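Local coordinates for protein angiotensin-converting enzyme (Anopheles gambiae, PDB 6S1Y) that is a zinc metallopeptidase of the angiotensin-converting enzyme family that probably cleaves short peptides, as its relatives do, at residues S42-F47 with Y117-F122. Numbering follows the deposited sequence.
Sequences SNLTEF and YAKAKF. With NAG (2-acetamido-2-deoxy-beta-D-glucopyranose), chain B; NAG (2-acetamido-2-deoxy-beta-D-glucopyranose), chain C.
An N-glycosylated helix-helix connection, the short turn between helices 12-42 and 46-70, meets the C-terminal part of helix 100-119 through Leu44, Ala118 and Lys119. The closest approach is apolar: Leu44 CD1 lies 3.6 Å from Ala118 CB. With Leu44 CG beside the backbone N and opposite the carbonyl carbon (chi1 -66°), the branch carrying CD1 reaches across to the alanine methyl. Lys119 runs alongside, its chain extended beyond CG, and its CE comes within 4.0 Å of Leu44 O. Its NZ stands 4.8 Å from Glu46 OE2, too far for a salt bridge, though the opposite charges may attract weakly. The interface is small, 146 Å² summed over both sides.

Leu44 belongs to the Asn-Leu-Thr sequon, whose two outer residues handle the sugar. Asn43 ND2 is bonded to C1 of the first N-acetylglucosamine (chain B), and Thr45 OG1 shares a hydrogen bond of 2.7 Å with O6 of that sugar. Thr45 is also the N-cap of helix 46-70: OG1, set between the backbone N and the carbonyl carbon (chi1 65°), also accepts a hydrogen bond from Asn48 N, so one hydroxyl serves both helix start and glycan. The acetyl methyl C8 of the second sugar (chain C) sits over the centre of one Phe47 ring face, 3.6 Å above its plane, a CH-pi arrangement.

Asp323 links the two sides, making a backbone hydrogen bond with Leu44 and touching the Lys119 side chain. Behind the contact, Tyr117 packs edge-to-face on Trp159 of helix 149-163 and touches Leu135 of helix 135-145.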
loop_
_atom_site.group_PDB
_atom_site.type_symbol
_atom_site.label_atom_id
_atom_site.label_comp_id
_atom_site.label_asym_id
_atom_site.label_seq_id
_atom_site.Cartn_x
_atom_site.Cartn_y
_atom_site.Cartn_z
ATOM N N SER A 42 -18.346 1.396 5.887
ATOM C CA SER A 42 -19.115 2.393 5.151
ATOM C C SER A 42 -19.918 3.306 6.052
ATOM O O SER A 42 -20.434 4.327 5.585
ATOM C CB SER A 42 -20.103 1.711 4.199
ATOM O OG SER A 42 -19.443 0.718 3.446
ATOM N N ASN A 43 -20.027 2.958 7.334
ATOM C CA ASN A 43 -21.004 3.617 8.208
ATOM C C ASN A 43 -20.610 3.250 9.653
ATOM O O ASN A 43 -21.104 2.271 10.202
ATOM C CB ASN A 43 -22.400 3.165 7.818
ATOM C CG ASN A 43 -23.481 3.833 8.607
ATOM O OD1 ASN A 43 -23.246 4.833 9.257
ATOM N ND2 ASN A 43 -24.688 3.265 8.553
ATOM N N LEU A 44 -19.709 4.052 10.228
ATOM C CA LEU A 44 -19.116 3.712 11.526
ATOM C C LEU A 44 -20.086 4.103 12.630
ATOM O O LEU A 44 -20.074 5.230 13.124
ATOM C CB LEU A 44 -17.789 4.425 11.751
ATOM C CG LEU A 44 -16.564 4.141 10.902
ATOM C CD1 LEU A 44 -15.568 5.248 11.159
ATOM C CD2 LEU A 44 -15.946 2.797 11.218
ATOM N N THR A 45 -20.930 3.163 13.021
ATOM C CA THR A 45 -21.776 3.327 14.186
ATOM C C THR A 45 -21.427 2.234 15.174
ATOM O O THR A 45 -20.931 1.169 14.805
ATOM C CB THR A 45 -23.269 3.236 13.844
ATOM O OG1 THR A 45 -23.565 1.912 13.371
ATOM C CG2 THR A 45 -23.634 4.264 12.794
ATOM N N GLU A 46 -21.713 2.495 16.442
ATOM C CA GLU A 46 -21.443 1.483 17.449
ATOM C C GLU A 46 -22.305 0.260 17.202
ATOM O O GLU A 46 -21.848 -0.875 17.360
ATOM C CB GLU A 46 -21.644 2.083 18.841
ATOM C CG GLU A 46 -20.494 3.052 19.190
ATOM C CD GLU A 46 -20.891 4.179 20.123
ATOM O OE1 GLU A 46 -21.450 3.897 21.215
ATOM O OE2 GLU A 46 -20.620 5.352 19.765
ATOM N N PHE A 47 -23.539 0.462 16.734
ATOM C CA PHE A 47 -24.367 -0.677 16.366
ATOM C C PHE A 47 -23.701 -1.514 15.285
ATOM O O PHE A 47 -23.636 -2.748 15.392
ATOM C CB PHE A 47 -25.729 -0.211 15.880
ATOM C CG PHE A 47 -26.579 -1.327 15.354
ATOM C CD1 PHE A 47 -27.217 -2.195 16.226
ATOM C CD2 PHE A 47 -26.742 -1.509 13.988
ATOM C CE1 PHE A 47 -28.013 -3.221 15.746
ATOM C CE2 PHE A 47 -27.527 -2.533 13.502
ATOM C CZ PHE A 47 -28.173 -3.394 14.377
ATOM N N TYR A 117 -9.092 7.169 14.222
ATOM C CA TYR A 117 -8.468 7.704 13.016
ATOM C C TYR A 117 -9.506 8.230 12.037
ATOM O O TYR A 117 -9.371 9.340 11.503
ATOM C CB TYR A 117 -7.629 6.597 12.372
ATOM C CG TYR A 117 -6.858 6.957 11.115
ATOM C CD1 TYR A 117 -7.506 7.078 9.876
ATOM C CD2 TYR A 117 -5.470 7.109 11.147
ATOM C CE1 TYR A 117 -6.799 7.371 8.738
ATOM C CE2 TYR A 117 -4.748 7.408 9.994
ATOM C CZ TYR A 117 -5.415 7.545 8.798
ATOM O OH TYR A 117 -4.701 7.838 7.631
ATOM N N ALA A 118 -10.548 7.438 11.773
ATOM C CA ALA A 118 -11.508 7.794 10.727
ATOM C C ALA A 118 -12.402 8.955 11.137
ATOM O O ALA A 118 -12.908 9.677 10.272
ATOM C CB ALA A 118 -12.365 6.583 10.375
ATOM N N LYS A 119 -12.597 9.166 12.429
ATOM C CA LYS A 119 -13.540 10.163 12.909
ATOM C C LYS A 119 -12.906 11.507 13.264
ATOM O O LYS A 119 -13.617 12.422 13.672
ATOM C CB LYS A 119 -14.275 9.625 14.140
ATOM C CG LYS A 119 -15.350 8.569 13.856
ATOM C CD LYS A 119 -15.977 8.090 15.166
ATOM C CE LYS A 119 -17.332 7.441 14.953
ATOM N NZ LYS A 119 -18.116 7.367 16.233
ATOM N N ALA A 120 -11.599 11.664 13.116
ATOM C CA ALA A 120 -10.958 12.888 13.570
ATOM C C ALA A 120 -11.365 14.069 12.708
ATOM O O ALA A 120 -11.452 13.950 11.486
ATOM C CB ALA A 120 -9.442 12.735 13.531
ATOM N N LYS A 121 -11.593 15.220 13.346
ATOM C CA LYS A 121 -11.934 16.459 12.654
ATOM C C LYS A 121 -11.131 17.595 13.257
ATOM O O LYS A 121 -10.672 17.511 14.393
ATOM C CB LYS A 121 -13.446 16.781 12.742
ATOM C CG LYS A 121 -14.327 15.647 12.221
ATOM C CD LYS A 121 -15.371 16.130 11.217
ATOM C CE LYS A 121 -15.957 14.962 10.409
ATOM N NZ LYS A 121 -16.094 13.729 11.262
ATOM N N PHE A 122 -10.999 18.686 12.503
ATOM C CA PHE A 122 -10.029 19.710 12.874
ATOM C C PHE A 122 -10.554 21.102 12.589
ATOM O O PHE A 122 -11.319 21.311 11.643
ATOM C CB PHE A 122 -8.713 19.481 12.120
ATOM C CG PHE A 122 -8.164 18.105 12.310
ATOM C CD1 PHE A 122 -7.380 17.809 13.418
ATOM C CD2 PHE A 122 -8.476 17.094 11.421
ATOM C CE1 PHE A 122 -6.884 16.529 13.612
ATOM C CE2 PHE A 122 -7.979 15.813 11.607
ATOM C CZ PHE A 122 -7.187 15.527 12.709
HETATM C C1 NAG B . -25.856 3.689 9.270
HETATM C C2 NAG B . -27.058 3.745 8.324
HETATM C C3 NAG B . -28.374 3.873 9.108
HETATM C C4 NAG B . -28.485 2.788 10.168
HETATM C C5 NAG B . -27.241 2.837 11.052
HETATM C C6 NAG B . -27.209 1.761 12.111
HETATM C C7 NAG B . -26.765 4.666 6.070
HETATM C C8 NAG B . -26.652 5.911 5.245
HETATM N N2 NAG B . -26.919 4.847 7.383
HETATM O O3 NAG B . -29.458 3.792 8.184
HETATM O O4 NAG B . -29.612 3.003 11.012
HETATM O O5 NAG B . -26.062 2.666 10.251
HETATM O O6 NAG B . -26.200 2.017 13.084
HETATM O O7 NAG B . -26.708 3.548 5.576
HETATM C C1 NAG C . -30.856 2.348 10.674
HETATM C C2 NAG C . -31.657 2.057 11.957
HETATM C C3 NAG C . -33.021 1.457 11.613
HETATM C C4 NAG C . -33.735 2.257 10.536
HETATM C C5 NAG C . -32.815 2.536 9.354
HETATM C C6 NAG C . -33.453 3.442 8.328
HETATM C C7 NAG C . -30.530 1.492 14.072
HETATM C C8 NAG C . -29.814 0.421 14.841
HETATM N N2 NAG C . -30.933 1.158 12.838
HETATM O O3 NAG C . -33.824 1.451 12.791
HETATM O O4 NAG C . -34.854 1.510 10.076
HETATM O O5 NAG C . -31.626 3.184 9.818
HETATM O O6 NAG C . -32.508 3.928 7.388
HETATM O O7 NAG C . -30.724 2.604 14.545
#